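Local structure of O-methyltransferase (Coxiella burnetii, 3TR6) at residues Gln17-Leu20 / Gln21-Arg25; Arg34-Thr37 / Thr38-Ser42; Tyr145-Ala148 / Asp149-Asn152. The protein probably transfers a methyl group from S-adenosylmethionine to a hydroxyl oxygen of a substrate, and is captured here with the spent cofactor S-adenosylhomocysteine and a nickel ion. All blocks are in the same frame, centred on the assembly; numbering follows the deposited sequence.

Interaction 1 (Gln17-Leu20 / Gln21-Arg25); sequences QYLL and QVSLR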
loop_
_atom_site.group_PDB
_atom_site.type_symbol
_atom_site.label_atom_id
_atom_site.label_comp_id
_atom_site.label_asym_id
_atom_site.label_seq_id
_atom_site.Cartn_x
_atom_site.Cartn_y
_atom_site.Cartn_z
ATOM N N GLN A 17 -16.248 2.026 -8.392
ATOM C CA GLN A 17 -16.322 1.307 -9.656
ATOM C C GLN A 17 -15.303 1.836 -10.654
ATOM O O GLN A 17 -14.694 1.068 -11.399
ATOM C CB GLN A 17 -17.732 1.385 -10.243
ATOM C CG GLN A 17 -18.750 0.544 -9.491
ATOM C CD GLN A 17 -18.387 -0.928 -9.474
ATOM O OE1 GLN A 17 -17.656 -1.407 -10.342
ATOM N NE2 GLN A 17 -18.892 -1.652 -8.482
ATOM N N TYR A 18 -15.126 3.153 -10.672
ATOM C CA TYR A 18 -14.143 3.764 -11.551
ATOM C C TYR A 18 -12.745 3.285 -11.185
ATOM O O TYR A 18 -11.916 3.028 -12.055
ATOM C CB TYR A 18 -14.210 5.292 -11.482
ATOM C CG TYR A 18 -13.042 5.947 -12.170
ATOM C CD1 TYR A 18 -13.037 6.120 -13.545
ATOM C CD2 TYR A 18 -11.927 6.364 -11.449
ATOM C CE1 TYR A 18 -11.967 6.696 -14.183
ATOM C CE2 TYR A 18 -10.847 6.944 -12.084
ATOM C CZ TYR A 18 -10.874 7.108 -13.453
ATOM O OH TYR A 18 -9.815 7.684 -14.114
ATOM N N LEU A 19 -12.490 3.168 -9.887
ATOM C CA LEU A 19 -11.189 2.727 -9.400
ATOM C C LEU A 19 -10.859 1.333 -9.921
ATOM O O LEU A 19 -9.752 1.088 -10.403
ATOM C CB LEU A 19 -11.152 2.759 -7.870
ATOM C CG LEU A 19 -9.852 2.367 -7.171
ATOM C CD1 LEU A 19 -9.747 3.061 -5.826
ATOM C CD2 LEU A 19 -9.747 0.854 -7.007
ATOM N N LEU A 20 -11.822 0.422 -9.830
ATOM C CA LEU A 20 -11.631 -0.929 -10.341
ATOM C C LEU A 20 -11.356 -0.912 -11.843
ATOM O O LEU A 20 -10.570 -1.714 -12.348
ATOM C CB LEU A 20 -12.843 -1.809 -10.040
ATOM C CG LEU A 20 -13.194 -2.047 -8.573
ATOM C CD1 LEU A 20 -14.421 -2.941 -8.467
ATOM C CD2 LEU A 20 -12.020 -2.654 -7.825
ATOM N N GLN A 21 -12.000 0.008 -12.552
ATOM C CA GLN A 21 -11.858 0.086 -14.002
ATOM C C GLN A 21 -10.468 0.532 -14.434
ATOM O O GLN A 21 -10.031 0.223 -15.540
ATOM C CB GLN A 21 -12.914 1.018 -14.596
ATOM C CG GLN A 21 -14.335 0.487 -14.476
ATOM C CD GLN A 21 -15.383 1.519 -14.850
ATOM O OE1 GLN A 21 -15.056 2.624 -15.286
ATOM N NE2 GLN A 21 -16.653 1.163 -14.674
ATOM N N VAL A 22 -9.776 1.261 -13.565
ATOM C CA VAL A 22 -8.451 1.766 -13.899
ATOM C C VAL A 22 -7.343 1.150 -13.055
ATOM O O VAL A 22 -6.211 1.635 -13.073
ATOM C CB VAL A 22 -8.372 3.305 -13.783
ATOM C CG1 VAL A 22 -9.297 3.955 -14.792
ATOM C CG2 VAL A 22 -8.693 3.758 -12.361
ATOM N N SER A 23 -7.656 0.085 -12.321
ATOM C CA SER A 23 -6.642 -0.544 -11.479
ATOM C C SER A 23 -6.687 -2.076 -11.444
ATOM O O SER A 23 -5.641 -2.726 -11.460
ATOM C CB SER A 23 -6.684 0.026 -10.054
ATOM O OG SER A 23 -7.785 -0.474 -9.320
ATOM N N LEU A 24 -7.886 -2.651 -11.389
ATOM C CA LEU A 24 -8.020 -4.097 -11.195
ATOM C C LEU A 24 -7.607 -4.905 -12.422
ATOM O O LEU A 24 -8.265 -4.853 -13.458
ATOM C CB LEU A 24 -9.449 -4.466 -10.787
ATOM C CG LEU A 24 -9.736 -5.964 -10.629
ATOM C CD1 LEU A 24 -8.895 -6.554 -9.506
ATOM C CD2 LEU A 24 -11.218 -6.205 -10.379
ATOM N N ARG A 25 -6.518 -5.656 -12.287
ATOM C CA ARG A 25 -6.016 -6.510 -13.359
ATOM C C ARG A 25 -6.113 -7.977 -12.951
ATOM O O ARG A 25 -5.092 -8.648 -12.792
ATOM C CB ARG A 25 -4.550 -6.197 -13.654
ATOM C CG ARG A 25 -4.252 -4.781 -14.094
ATOM C CD ARG A 25 -2.751 -4.627 -14.271
ATOM N NE ARG A 25 -2.359 -3.364 -14.887
ATOM C CZ ARG A 25 -1.106 -3.061 -15.211
ATOM N NH1 ARG A 25 -0.134 -3.932 -14.981
ATOM N NH2 ARG A 25 -0.824 -1.891 -15.769
#

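Interaction 2 (Arg34-Thr37 / Thr38-Ser42); sequences REET and TRSFS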
loop_
_atom_site.group_PDB
_atom_site.type_symbol
_atom_site.label_atom_id
_atom_site.label_comp_id
_atom_site.label_asym_id
_atom_site.label_seq_id
_atom_site.Cartn_x
_atom_site.Cartn_y
_atom_site.Cartn_z
ATOM N N ARG A 34 -13.180 -17.532 -8.340
ATOM C CA ARG A 34 -14.188 -16.948 -7.463
ATOM C C ARG A 34 -15.613 -17.055 -8.012
ATOM O O ARG A 34 -16.581 -17.011 -7.253
ATOM C CB ARG A 34 -13.833 -15.516 -7.048
ATOM C CG ARG A 34 -13.873 -14.468 -8.133
ATOM C CD ARG A 34 -14.099 -13.104 -7.488
ATOM N NE ARG A 34 -13.732 -11.992 -8.358
ATOM C CZ ARG A 34 -14.348 -11.695 -9.498
ATOM N NH1 ARG A 34 -15.358 -12.442 -9.926
ATOM N NH2 ARG A 34 -13.945 -10.656 -10.216
ATOM N N GLU A 35 -15.740 -17.208 -9.324
ATOM C CA GLU A 35 -17.026 -17.567 -9.903
ATOM C C GLU A 35 -17.439 -18.930 -9.364
ATOM O O GLU A 35 -18.597 -19.147 -9.016
ATOM C CB GLU A 35 -16.956 -17.605 -11.432
ATOM C CG GLU A 35 -16.847 -16.235 -12.082
ATOM C CD GLU A 35 -17.981 -15.305 -11.683
ATOM O OE1 GLU A 35 -17.703 -14.251 -11.068
ATOM O OE2 GLU A 35 -19.151 -15.627 -11.988
ATOM N N GLU A 36 -16.478 -19.845 -9.287
ATOM C CA GLU A 36 -16.743 -21.180 -8.774
ATOM C C GLU A 36 -16.955 -21.182 -7.263
ATOM O O GLU A 36 -17.784 -21.928 -6.747
ATOM C CB GLU A 36 -15.614 -22.142 -9.149
ATOM C CG GLU A 36 -15.670 -23.455 -8.387
ATOM C CD GLU A 36 -15.418 -24.664 -9.266
ATOM O OE1 GLU A 36 -15.870 -25.767 -8.893
ATOM O OE2 GLU A 36 -14.767 -24.517 -10.324
ATOM N N THR A 37 -16.206 -20.348 -6.554
ATOM C CA THR A 37 -16.362 -20.260 -5.108
ATOM C C THR A 37 -17.749 -19.722 -4.767
ATOM O O THR A 37 -18.389 -20.183 -3.822
ATOM C CB THR A 37 -15.277 -19.371 -4.463
ATOM O OG1 THR A 37 -13.987 -19.933 -4.720
ATOM C CG2 THR A 37 -15.479 -19.280 -2.963
ATOM N N THR A 38 -18.209 -18.749 -5.548
ATOM C CA THR A 38 -19.539 -18.179 -5.361
ATOM C C THR A 38 -20.606 -19.232 -5.622
ATOM O O THR A 38 -21.599 -19.333 -4.896
ATOM C CB THR A 38 -19.784 -16.989 -6.311
ATOM O OG1 THR A 38 -19.007 -15.864 -5.886
ATOM C CG2 THR A 38 -21.257 -16.603 -6.311
ATOM N N ARG A 39 -20.382 -20.020 -6.666
ATOM C CA ARG A 39 -21.330 -21.040 -7.085
ATOM C C ARG A 39 -21.423 -22.222 -6.115
ATOM O O ARG A 39 -22.498 -22.789 -5.931
ATOM C CB ARG A 39 -20.969 -21.532 -8.489
ATOM C CG ARG A 39 -21.830 -22.674 -8.992
ATOM C CD ARG A 39 -21.621 -22.915 -10.479
ATOM N NE ARG A 39 -20.226 -23.193 -10.815
ATOM C CZ ARG A 39 -19.623 -24.361 -10.613
ATOM N NH1 ARG A 39 -20.285 -25.367 -10.056
ATOM N NH2 ARG A 39 -18.351 -24.520 -10.959
ATOM N N SER A 40 -20.305 -22.580 -5.489
ATOM C CA SER A 40 -20.227 -23.823 -4.727
ATOM C C SER A 40 -20.189 -23.655 -3.211
ATOM O O SER A 40 -20.406 -24.618 -2.480
ATOM C CB SER A 40 -19.008 -24.636 -5.169
ATOM O OG SER A 40 -18.970 -24.781 -6.578
ATOM N N PHE A 41 -19.903 -22.447 -2.733
ATOM C CA PHE A 41 -19.729 -22.232 -1.297
ATOM C C PHE A 41 -20.631 -21.141 -0.734
ATOM O O PHE A 41 -20.597 -19.995 -1.185
ATOM C CB PHE A 41 -18.266 -21.923 -0.975
ATOM C CG PHE A 41 -17.336 -23.074 -1.229
ATOM C CD1 PHE A 41 -16.894 -23.867 -0.183
ATOM C CD2 PHE A 41 -16.910 -23.371 -2.514
ATOM C CE1 PHE A 41 -16.043 -24.926 -0.409
ATOM C CE2 PHE A 41 -16.059 -24.435 -2.746
ATOM C CZ PHE A 41 -15.626 -25.213 -1.691
ATOM N N SER A 42 -21.435 -21.503 0.259
ATOM C CA SER A 42 -22.321 -20.541 0.903
ATOM C C SER A 42 -21.500 -19.506 1.654
ATOM O O SER A 42 -21.995 -18.436 2.002
ATOM C CB SER A 42 -23.285 -21.247 1.861
ATOM O OG SER A 42 -22.591 -21.945 2.883
#

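Interaction 3 (Tyr145-Ala148 / Asp149-Asn152); sequences YIDA and DKAN. With NI (nickel (II) ion), chain B; SAH (S-adenosyl-L-homocysteine), chain C.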
loop_
_atom_site.group_PDB
_atom_site.type_symbol
_atom_site.label_atom_id
_atom_site.label_comp_id
_atom_site.label_asym_id
_atom_site.label_seq_id
_atom_site.Cartn_x
_atom_site.Cartn_y
_atom_site.Cartn_z
ATOM N N TYR A 145 0.279 -13.108 5.737
ATOM C CA TYR A 145 -1.079 -12.609 5.542
ATOM C C TYR A 145 -2.049 -13.340 6.460
ATOM O O TYR A 145 -2.266 -14.545 6.317
ATOM C CB TYR A 145 -1.493 -12.775 4.079
ATOM C CG TYR A 145 -2.912 -12.346 3.756
ATOM C CD1 TYR A 145 -3.376 -11.082 4.094
ATOM C CD2 TYR A 145 -3.775 -13.200 3.081
ATOM C CE1 TYR A 145 -4.672 -10.687 3.784
ATOM C CE2 TYR A 145 -5.064 -12.819 2.764
ATOM C CZ TYR A 145 -5.512 -11.564 3.117
ATOM O OH TYR A 145 -6.803 -11.194 2.796
ATOM N N ILE A 146 -2.622 -12.603 7.406
ATOM C CA ILE A 146 -3.508 -13.178 8.409
ATOM C C ILE A 146 -4.971 -12.972 8.040
ATOM O O ILE A 146 -5.473 -11.849 8.075
ATOM C CB ILE A 146 -3.264 -12.553 9.790
ATOM C CG1 ILE A 146 -1.798 -12.729 10.206
ATOM C CG2 ILE A 146 -4.222 -13.147 10.814
ATOM C CD1 ILE A 146 -1.427 -11.985 11.464
ATOM N N ASP A 147 -5.657 -14.061 7.703
ATOM C CA ASP A 147 -7.036 -13.981 7.233
ATOM C C ASP A 147 -7.817 -15.267 7.527
ATOM O O ASP A 147 -8.412 -15.870 6.633
ATOM C CB ASP A 147 -7.052 -13.651 5.736
ATOM C CG ASP A 147 -8.443 -13.407 5.205
ATOM O OD1 ASP A 147 -8.618 -13.413 3.968
ATOM O OD2 ASP A 147 -9.364 -13.212 6.025
ATOM N N ALA A 148 -7.810 -15.679 8.791
ATOM C CA ALA A 148 -8.532 -16.875 9.217
ATOM C C ALA A 148 -9.579 -16.535 10.277
ATOM O O ALA A 148 -10.251 -15.510 10.189
ATOM C CB ALA A 148 -7.562 -17.923 9.736
ATOM N N ASP A 149 -9.725 -17.398 11.276
ATOM C CA ASP A 149 -10.655 -17.132 12.369
ATOM C C ASP A 149 -10.243 -15.868 13.121
ATOM O O ASP A 149 -9.118 -15.766 13.611
ATOM C CB ASP A 149 -10.750 -18.334 13.319
ATOM C CG ASP A 149 -9.388 -18.901 13.692
ATOM O OD1 ASP A 149 -8.586 -19.191 12.778
ATOM O OD2 ASP A 149 -9.119 -19.060 14.903
ATOM N N LYS A 150 -11.160 -14.909 13.213
ATOM C CA LYS A 150 -10.839 -13.588 13.752
ATOM C C LYS A 150 -10.547 -13.594 15.252
ATOM O O LYS A 150 -9.837 -12.725 15.753
ATOM C CB LYS A 150 -11.947 -12.579 13.432
ATOM C CG LYS A 150 -12.372 -12.566 11.969
ATOM C CD LYS A 150 -11.182 -12.455 11.024
ATOM C CE LYS A 150 -11.632 -12.575 9.569
ATOM N NZ LYS A 150 -10.504 -12.837 8.630
ATOM N N ALA A 151 -11.095 -14.570 15.967
ATOM C CA ALA A 151 -10.870 -14.667 17.405
ATOM C C ALA A 151 -9.379 -14.783 17.729
ATOM O O ALA A 151 -8.922 -14.325 18.779
ATOM C CB ALA A 151 -11.637 -15.849 17.984
ATOM N N ASN A 152 -8.627 -15.386 16.814
ATOM C CA ASN A 152 -7.212 -15.652 17.040
ATOM C C ASN A 152 -6.243 -14.688 16.360
ATOM O O ASN A 152 -5.056 -14.993 16.251
ATOM C CB ASN A 152 -6.866 -17.082 16.611
ATOM C CG ASN A 152 -7.192 -18.108 17.676
ATOM O OD1 ASN A 152 -7.087 -17.832 18.872
ATOM N ND2 ASN A 152 -7.583 -19.303 17.246
HETATM NI NI NI B . -11.049 -11.823 4.657
HETATM N N SAH C . -7.566 -15.631 2.298
HETATM C CA SAH C . -8.708 -16.453 2.007
HETATM C CB SAH C . -9.836 -16.206 2.995
HETATM C CG SAH C . -10.140 -17.322 3.967
HETATM S SD SAH C . -11.596 -17.149 4.987
HETATM C C SAH C . -9.191 -16.174 0.626
HETATM O O SAH C . -10.364 -16.509 0.304
HETATM O OXT SAH C . -8.447 -15.611 -0.216
HETATM C "C5'" SAH C . -11.334 -17.953 6.560
HETATM C "C4'" SAH C . -10.728 -19.251 6.534
HETATM O "O4'" SAH C . -10.095 -19.523 7.833
HETATM C "C3'" SAH C . -11.754 -20.299 6.348
HETATM O "O3'" SAH C . -11.448 -21.034 5.236
HETATM C "C2'" SAH C . -11.676 -21.139 7.553
HETATM O "O2'" SAH C . -11.823 -22.465 7.231
HETATM C "C1'" SAH C . -10.305 -20.882 8.063
HETATM N N9 SAH C . -10.071 -21.196 9.469
HETATM C C8 SAH C . -10.931 -21.037 10.487
HETATM N N7 SAH C . -10.316 -21.440 11.611
HETATM C C5 SAH C . -9.069 -21.852 11.309
HETATM C C6 SAH C . -8.005 -22.364 12.058
HETATM N N6 SAH C . -8.124 -22.546 13.470
HETATM N N1 SAH C . -6.863 -22.685 11.425
HETATM C C2 SAH C . -6.736 -22.523 10.102
HETATM N N3 SAH C . -7.736 -22.037 9.356
HETATM C C4 SAH C . -8.907 -21.696 9.932
HETATM O O HOH W 1 -8.018 -11.541 10.000
HETATM O O HOH W 2 -7.507 -14.492 11.741
#

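Interaction 1 (Gln17-Leu20 / Gln21-Arg25)
With chi1 at 75°, S23 holds OG between its own backbone N and carbonyl carbon, turned back toward the last turn of helix 13-21, where it gives L19 O a hydrogen bond of 2.7 Å. The trans chi1 of Y18 (169°) sets CG beside the carbonyl carbon, from where the far end of the ring meets V22 at a slant. V22 CG1 makes an off-centre CH-pi contact with this ring, 3.8 Å from Y18 CZ, while V22 CG2 turns to the backbone and comes 3.3 Å from Y18 O. Q21 N still bonds to Q17 O in the regular alpha-helical pattern (3.1 Å). V22 leaves helical geometry, and its N shifts to L19 O at 3.2 Å, keeping a weak bond to Y18 O. L19 O is therefore gripped twice, by V22 N and S23 OG, from opposite faces of its carbonyl plane. One residue further on, L24 N closes onto L20 O (3.0 Å), with a weak second bond from S23 N. Beyond the turn, Q54 of helix 50-63 bonds to S23 O and R25 N, while Y18 OH reaches N198 and L24 O reaches Y202, both of the second subunit. The chemistry implies that the helix ends in an ordered turn: L19 O is shared by an amide and a hydroxyl, L20 O keeps its i+4 amide, and an aromatic-aliphatic pair faces the dimer partner.

Interaction 2 (Arg34-Thr37 / Thr38-Ser42)
T38 and S40 fold their hydroxyls back onto the preceding turn of helix 28-40, near its C-terminal end, in the familiar helical arrangement where a serine or threonine side chain shares the carbonyl taken by its own amide. T38 OG1 lies 3.0 Å from R34 O, which also accepts T38 N; S40 OG lies 3.1 Å from E36 O, which also accepts S40 N at 2.9 Å. In both cases the two donors come from opposite faces of the carbonyl plane. The compact side of the turn is built round T37, a buried residue bonded through OG1 to L33 O and T75; its side chain is about 7 Å from the bound S-adenosylhomocysteine. F41 N ends the helix on T37 O (2.9 Å), and the same oxygen lies in the plane of the F41 ring at its edge. That ring packs against L104 of helix 99-111 and makes a cation-pi contact with K100. The solvent side is looser. R39 bends at chi3 (57°) to bring NH2 to E36 OE1 in a long salt bridge of 3.5 Å, with the carboxylate and guanidinium planes 50° apart. E36 OE2 hydrogen-bonds to Y108, and R34 is paired with E35 beside it and with E26. Over one face of the R39 guanidinium, offset toward its rim, S40 OG stands 3.7 Å above the plane.

Interaction 3 (Tyr145-Ala148 / Asp149-Asn152)
Most unusual here is the doubling back of K150, whose NZ comes within 2.9 Å of D147 OD2, the very oxygen that binds the nickel ion at 2.6 Å. The lysine chain, bent at chi2 (-50°), runs alongside the aspartate, both pointing the same way. NZ is fixed by a hydrogen bond to A148 O (3.1 Å), made in the carbonyl plane on a lone pair, and by a water that also donates to I146 O. The other oxygen of D147, OD1, accepts a 3.0 Å hydrogen bond from the amino N of S-adenosylhomocysteine. One carboxylate thus joins cofactor product and metal, whose site also includes D173 and N174. Further along the turn, D149 OD1 lies 3.1 Å from N7 of the adenine and is hydrogen-bonded to Y156, while D149 OD2 receives a bond from N152 ND2 (2.8 Å). A second water links A148 N to D149 O across the turn. The turn begins at the end of strand 141-146, central in the Rossmann-like sheet, at whose C-terminal edge such methyltransferases bind their cofactor. As in catechol O-methyltransferase, an aspartate of this loop holds the metal and a lysine follows three residues later. Product amine, lysine and metal thus converge on D147, and together would be expected to polarise its carboxylate.

From the N terminus the three contacts come in series, none nesting within or crossing another, and each is made within one continuous run of chain. Interaction 1 closes the turn that ends helix 13-21 and leads the chain toward helix 28-40, between helix 50-63 and the second subunit. Interaction 2 ends that next helix against helix 99-111; its nearest atoms are about 5 Å from those of interaction 1, without touching. Interaction 3 comes much later, turning the chain from central strand 141-146 to helix 153-163. Its centre is about 27 Å from that of interaction 1. The series runs from the subunit interface to the cofactor and metal pocket.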